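Local structure of EccC5 (Mycobacterium xenopi RIVM700367, 7B9F) at residues G161-E173 with D380-F394. The protein probably serves as the FtsK/SpoIIIE-type ATPase component of the mycobacterial ESX-5 type VII secretion system, powering protein export across the inner membrane. Residues are numbered along the deposited sequence; the frame is centred on the assembly and turned at random.
Sequences GVVRVGVGMTRPE and DRDTWMVIDDNAWFF
Arg171 and Arg381 cross at about a right angle at the centre of a five-residue salt-bridge network, Arg171 NH1 lying over one face of the Arg381 guanidinium. Asp380, Asp382 and Glu173 surround the pair and probably offset their charge. Arg171 NH2 reaches Asp380 OD1 (3.3 Å), whose carboxylate is nearly coplanar with the guanidinium (11°), and Asp382 OD2, whose carboxylate stands steeply to it; both bonds are weak. Asp380 OD2 accepts from Thr383 N, an Asx motif shaping the loop that the charged cluster ties to the end of strand 162-170. Arg381 grips Asp382 OD1 side-on through NE (3.0 Å) and NH2. The bend at chi3 (68°) sets the Arg381 guanidinium so that NH2 also meets Glu173 OE2 (2.7 Å), with poor hydrogen-bond geometry; Arg381 NH1 bonds weakly to Arg171 O. The apolar contacts are separate: Val162 CG2 meets Trp384 CH2 (3.6 Å), Val165 CG1 meets Phe394 CE2 (3.6 Å), and Met169 CE approaches Phe393 CD1 (4.1 Å). Strand 162-170 runs between 209-214 and 392-397 in a mixed sheet; it splays from 392-394 at 126°, pairing beyond it through Val165 and Asp398. Helix 227-244 packs on Val163 and Val165, helix 97-132 on Glu173 and Arg381.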
loop_
_atom_site.group_PDB
_atom_site.type_symbol
_atom_site.label_atom_id
_atom_site.label_comp_id
_atom_site.label_asym_id
_atom_site.label_seq_id
_atom_site.Cartn_x
_atom_site.Cartn_y
_atom_site.Cartn_z
ATOM N N GLY C 161 32.347 -3.077 29.601
ATOM C CA GLY C 161 31.873 -4.323 30.151
ATOM C C GLY C 161 30.463 -4.673 29.812
ATOM O O GLY C 161 30.046 -5.807 30.045
ATOM N N VAL C 162 29.716 -3.752 29.226
ATOM C CA VAL C 162 28.267 -3.799 29.280
ATOM C C VAL C 162 27.738 -4.275 27.938
ATOM O O VAL C 162 28.303 -3.958 26.887
ATOM C CB VAL C 162 27.707 -2.422 29.678
ATOM C CG1 VAL C 162 27.937 -1.390 28.619
ATOM C CG2 VAL C 162 26.297 -2.527 30.048
ATOM N N VAL C 163 26.716 -5.130 27.980
ATOM C CA VAL C 163 26.168 -5.742 26.777
ATOM C C VAL C 163 24.655 -5.614 26.773
ATOM O O VAL C 163 24.010 -5.537 27.819
ATOM C CB VAL C 163 26.579 -7.220 26.629
ATOM C CG1 VAL C 163 28.062 -7.357 26.769
ATOM C CG2 VAL C 163 25.902 -8.071 27.664
ATOM N N ARG C 164 24.093 -5.578 25.575
ATOM C CA ARG C 164 22.659 -5.434 25.418
ATOM C C ARG C 164 21.969 -6.748 25.720
ATOM O O ARG C 164 22.461 -7.816 25.360
ATOM C CB ARG C 164 22.329 -4.988 23.997
ATOM C CG ARG C 164 20.859 -4.884 23.695
ATOM C CD ARG C 164 20.638 -4.494 22.268
ATOM N NE ARG C 164 19.293 -4.820 21.833
ATOM C CZ ARG C 164 18.663 -4.171 20.869
ATOM N NH1 ARG C 164 19.261 -3.167 20.254
ATOM N NH2 ARG C 164 17.434 -4.514 20.528
ATOM N N VAL C 165 20.828 -6.669 26.391
ATOM C CA VAL C 165 20.026 -7.849 26.666
ATOM C C VAL C 165 18.610 -7.728 26.125
ATOM O O VAL C 165 17.968 -8.757 25.866
ATOM C CB VAL C 165 20.010 -8.149 28.181
ATOM C CG1 VAL C 165 19.218 -7.116 28.930
ATOM C CG2 VAL C 165 19.524 -9.543 28.480
ATOM N N GLY C 166 18.113 -6.529 25.869
ATOM C CA GLY C 166 16.772 -6.384 25.345
ATOM C C GLY C 166 16.445 -4.926 25.145
ATOM O O GLY C 166 17.339 -4.092 25.026
ATOM N N VAL C 167 15.153 -4.619 25.110
ATOM C CA VAL C 167 14.684 -3.247 25.006
ATOM C C VAL C 167 13.717 -2.964 26.143
ATOM O O VAL C 167 13.026 -3.860 26.633
ATOM C CB VAL C 167 14.022 -2.966 23.647
ATOM C CG1 VAL C 167 15.026 -3.105 22.547
ATOM C CG2 VAL C 167 12.891 -3.922 23.413
ATOM N N GLY C 168 13.671 -1.710 26.569
ATOM C CA GLY C 168 12.834 -1.350 27.694
ATOM C C GLY C 168 12.906 0.129 27.983
ATOM O O GLY C 168 13.331 0.917 27.142
ATOM N N MET C 169 12.482 0.497 29.186
ATOM C CA MET C 169 12.432 1.886 29.616
ATOM C C MET C 169 13.760 2.325 30.205
ATOM O O MET C 169 14.518 1.516 30.737
ATOM C CB MET C 169 11.360 2.080 30.677
ATOM C CG MET C 169 9.975 1.877 30.197
ATOM S SD MET C 169 8.785 2.186 31.503
ATOM C CE MET C 169 9.018 0.721 32.497
ATOM N N THR C 170 14.017 3.627 30.139
ATOM C CA THR C 170 15.118 4.214 30.888
ATOM C C THR C 170 14.815 5.684 31.118
ATOM O O THR C 170 14.029 6.288 30.387
ATOM C CB THR C 170 16.458 4.046 30.172
ATOM O OG1 THR C 170 17.513 4.493 31.028
ATOM C CG2 THR C 170 16.489 4.838 28.902
ATOM N N ARG C 171 15.417 6.242 32.154
ATOM C CA ARG C 171 15.141 7.645 32.413
ATOM C C ARG C 171 15.945 8.517 31.453
ATOM O O ARG C 171 17.066 8.164 31.086
ATOM C CB ARG C 171 15.458 8.002 33.866
ATOM C CG ARG C 171 16.908 7.920 34.250
ATOM C CD ARG C 171 17.124 8.453 35.647
ATOM N NE ARG C 171 18.476 8.188 36.124
ATOM C CZ ARG C 171 19.536 8.924 35.810
ATOM N NH1 ARG C 171 19.411 9.979 35.022
ATOM N NH2 ARG C 171 20.727 8.603 36.292
ATOM N N PRO C 172 15.393 9.631 31.005
ATOM C CA PRO C 172 16.053 10.440 29.985
ATOM C C PRO C 172 17.196 11.249 30.576
ATOM O O PRO C 172 17.490 11.186 31.763
ATOM C CB PRO C 172 14.931 11.348 29.494
ATOM C CG PRO C 172 14.114 11.547 30.679
ATOM C CD PRO C 172 14.110 10.228 31.396
ATOM N N GLU C 173 17.846 12.017 29.708
ATOM C CA GLU C 173 18.925 12.885 30.139
ATOM C C GLU C 173 18.430 14.219 30.669
ATOM O O GLU C 173 19.177 14.894 31.380
ATOM C CB GLU C 173 19.891 13.124 28.983
ATOM C CG GLU C 173 20.758 11.928 28.598
ATOM C CD GLU C 173 21.926 11.653 29.539
ATOM O OE1 GLU C 173 23.001 11.277 29.026
ATOM O OE2 GLU C 173 21.798 11.793 30.774
ATOM N N ASP C 380 20.551 1.742 38.626
ATOM C CA ASP C 380 20.821 3.097 38.176
ATOM C C ASP C 380 21.372 3.073 36.760
ATOM O O ASP C 380 22.128 2.174 36.389
ATOM C CB ASP C 380 21.809 3.779 39.111
ATOM C CG ASP C 380 22.257 5.127 38.600
ATOM O OD1 ASP C 380 21.432 5.845 37.995
ATOM O OD2 ASP C 380 23.442 5.465 38.787
ATOM N N ARG C 381 20.974 4.062 35.963
ATOM C CA ARG C 381 21.419 4.117 34.579
ATOM C C ARG C 381 22.907 4.413 34.472
ATOM O O ARG C 381 23.567 3.921 33.552
ATOM C CB ARG C 381 20.609 5.161 33.819
ATOM C CG ARG C 381 20.900 5.239 32.345
ATOM C CD ARG C 381 20.425 6.560 31.807
ATOM N NE ARG C 381 21.228 7.643 32.350
ATOM C CZ ARG C 381 20.986 8.925 32.131
ATOM N NH1 ARG C 381 19.960 9.284 31.380
ATOM N NH2 ARG C 381 21.767 9.847 32.668
ATOM N N ASP C 382 23.459 5.188 35.398
ATOM C CA ASP C 382 24.853 5.587 35.264
ATOM C C ASP C 382 25.818 4.684 36.019
ATOM O O ASP C 382 26.897 4.377 35.507
ATOM C CB ASP C 382 25.036 7.028 35.735
ATOM C CG ASP C 382 24.212 8.005 34.935
ATOM O OD1 ASP C 382 23.886 7.689 33.772
ATOM O OD2 ASP C 382 23.896 9.091 35.462
ATOM N N THR C 383 25.465 4.250 37.225
ATOM C CA THR C 383 26.405 3.551 38.087
ATOM C C THR C 383 26.111 2.071 38.245
ATOM O O THR C 383 26.866 1.384 38.936
ATOM C CB THR C 383 26.426 4.200 39.468
ATOM O OG1 THR C 383 25.155 4.003 40.096
ATOM C CG2 THR C 383 26.697 5.680 39.345
ATOM N N TRP C 384 25.023 1.575 37.663
ATOM C CA TRP C 384 24.589 0.182 37.722
ATOM C C TRP C 384 24.314 -0.306 39.136
ATOM O O TRP C 384 24.225 -1.515 39.356
ATOM C CB TRP C 384 25.591 -0.758 37.046
ATOM C CG TRP C 384 26.028 -0.299 35.719
ATOM C CD1 TRP C 384 27.224 0.249 35.399
ATOM C CD2 TRP C 384 25.275 -0.354 34.512
ATOM N NE1 TRP C 384 27.266 0.546 34.064
ATOM C CE2 TRP C 384 26.075 0.185 33.498
ATOM C CE3 TRP C 384 23.995 -0.802 34.194
ATOM C CZ2 TRP C 384 25.641 0.285 32.190
ATOM C CZ3 TRP C 384 23.569 -0.702 32.897
ATOM C CH2 TRP C 384 24.386 -0.160 31.911
ATOM N N MET C 385 24.181 0.590 40.103
ATOM C CA MET C 385 23.868 0.181 41.459
ATOM C C MET C 385 22.375 -0.074 41.590
ATOM O O MET C 385 21.563 0.506 40.870
ATOM C CB MET C 385 24.308 1.248 42.452
ATOM C CG MET C 385 25.806 1.442 42.483
ATOM S SD MET C 385 26.671 -0.032 43.047
ATOM C CE MET C 385 28.370 0.439 42.740
ATOM N N VAL C 386 22.019 -0.958 42.517
ATOM C CA VAL C 386 20.626 -1.331 42.705
ATOM C C VAL C 386 19.863 -0.172 43.331
ATOM O O VAL C 386 20.365 0.508 44.234
ATOM C CB VAL C 386 20.541 -2.591 43.576
ATOM C CG1 VAL C 386 19.123 -3.103 43.644
ATOM C CG2 VAL C 386 21.465 -3.649 43.036
ATOM N N ILE C 387 18.645 0.068 42.849
ATOM C CA ILE C 387 17.829 1.166 43.356
ATOM C C ILE C 387 16.965 0.702 44.517
ATOM O O ILE C 387 17.113 1.188 45.642
ATOM C CB ILE C 387 16.958 1.776 42.249
ATOM C CG1 ILE C 387 17.841 2.394 41.174
ATOM C CG2 ILE C 387 16.033 2.815 42.825
ATOM C CD1 ILE C 387 18.726 3.484 41.694
ATOM N N ASP C 388 16.056 -0.234 44.263
ATOM C CA ASP C 388 15.165 -0.740 45.294
ATOM C C ASP C 388 15.153 -2.258 45.266
ATOM O O ASP C 388 15.769 -2.892 44.409
ATOM C CB ASP C 388 13.745 -0.189 45.139
ATOM C CG ASP C 388 13.216 -0.341 43.741
ATOM O OD1 ASP C 388 13.977 -0.808 42.875
ATOM O OD2 ASP C 388 12.036 -0.007 43.510
ATOM N N ASP C 389 14.437 -2.844 46.221
ATOM C CA ASP C 389 14.535 -4.268 46.502
ATOM C C ASP C 389 13.264 -5.031 46.151
ATOM O O ASP C 389 12.939 -6.028 46.797
ATOM C CB ASP C 389 14.899 -4.485 47.967
ATOM C CG ASP C 389 16.060 -3.620 48.406
ATOM O OD1 ASP C 389 17.154 -3.755 47.822
ATOM O OD2 ASP C 389 15.882 -2.806 49.336
ATOM N N ASN C 390 12.535 -4.585 45.140
ATOM C CA ASN C 390 11.411 -5.352 44.629
ATOM C C ASN C 390 11.509 -5.498 43.116
ATOM O O ASN C 390 12.004 -4.608 42.423
ATOM C CB ASN C 390 10.064 -4.750 45.099
ATOM C CG ASN C 390 9.804 -3.332 44.596
ATOM O OD1 ASN C 390 10.539 -2.771 43.790
ATOM N ND2 ASN C 390 8.720 -2.746 45.087
ATOM N N ALA C 391 11.112 -6.664 42.620
ATOM C CA ALA C 391 11.245 -6.950 41.202
ATOM C C ALA C 391 10.262 -6.120 40.392
ATOM O O ALA C 391 9.114 -5.918 40.789
ATOM C CB ALA C 391 11.019 -8.433 40.933
ATOM N N TRP C 392 10.723 -5.648 39.243
ATOM C CA TRP C 392 9.934 -4.800 38.371
ATOM C C TRP C 392 10.318 -5.141 36.941
ATOM O O TRP C 392 11.294 -5.854 36.706
ATOM C CB TRP C 392 10.163 -3.319 38.709
ATOM C CG TRP C 392 9.371 -2.326 37.916
ATOM C CD1 TRP C 392 9.870 -1.318 37.149
ATOM C CD2 TRP C 392 7.949 -2.247 37.805
ATOM N NE1 TRP C 392 8.849 -0.614 36.567
ATOM C CE2 TRP C 392 7.658 -1.166 36.954
ATOM C CE3 TRP C 392 6.892 -2.983 38.342
ATOM C CZ2 TRP C 392 6.362 -0.803 36.632
ATOM C CZ3 TRP C 392 5.606 -2.623 38.019
ATOM C CH2 TRP C 392 5.350 -1.544 37.171
ATOM N N PHE C 393 9.511 -4.667 35.992
ATOM C CA PHE C 393 9.788 -4.844 34.572
ATOM C C PHE C 393 11.176 -4.331 34.239
ATOM O O PHE C 393 11.569 -3.246 34.669
ATOM C CB PHE C 393 8.730 -4.095 33.756
ATOM C CG PHE C 393 8.946 -4.124 32.266
ATOM C CD1 PHE C 393 9.744 -3.189 31.630
ATOM C CD2 PHE C 393 8.306 -5.065 31.497
ATOM C CE1 PHE C 393 9.922 -3.225 30.273
ATOM C CE2 PHE C 393 8.481 -5.098 30.137
ATOM C CZ PHE C 393 9.286 -4.177 29.528
ATOM N N PHE C 394 11.923 -5.118 33.479
ATOM C CA PHE C 394 13.278 -4.732 33.127
ATOM C C PHE C 394 13.478 -4.565 31.635
ATOM O O PHE C 394 13.917 -3.501 31.194
ATOM C CB PHE C 394 14.269 -5.758 33.662
ATOM C CG PHE C 394 15.671 -5.496 33.253
ATOM C CD1 PHE C 394 16.341 -4.396 33.735
ATOM C CD2 PHE C 394 16.328 -6.355 32.409
ATOM C CE1 PHE C 394 17.634 -4.152 33.369
ATOM C CE2 PHE C 394 17.623 -6.117 32.046
ATOM C CZ PHE C 394 18.276 -5.012 32.524
#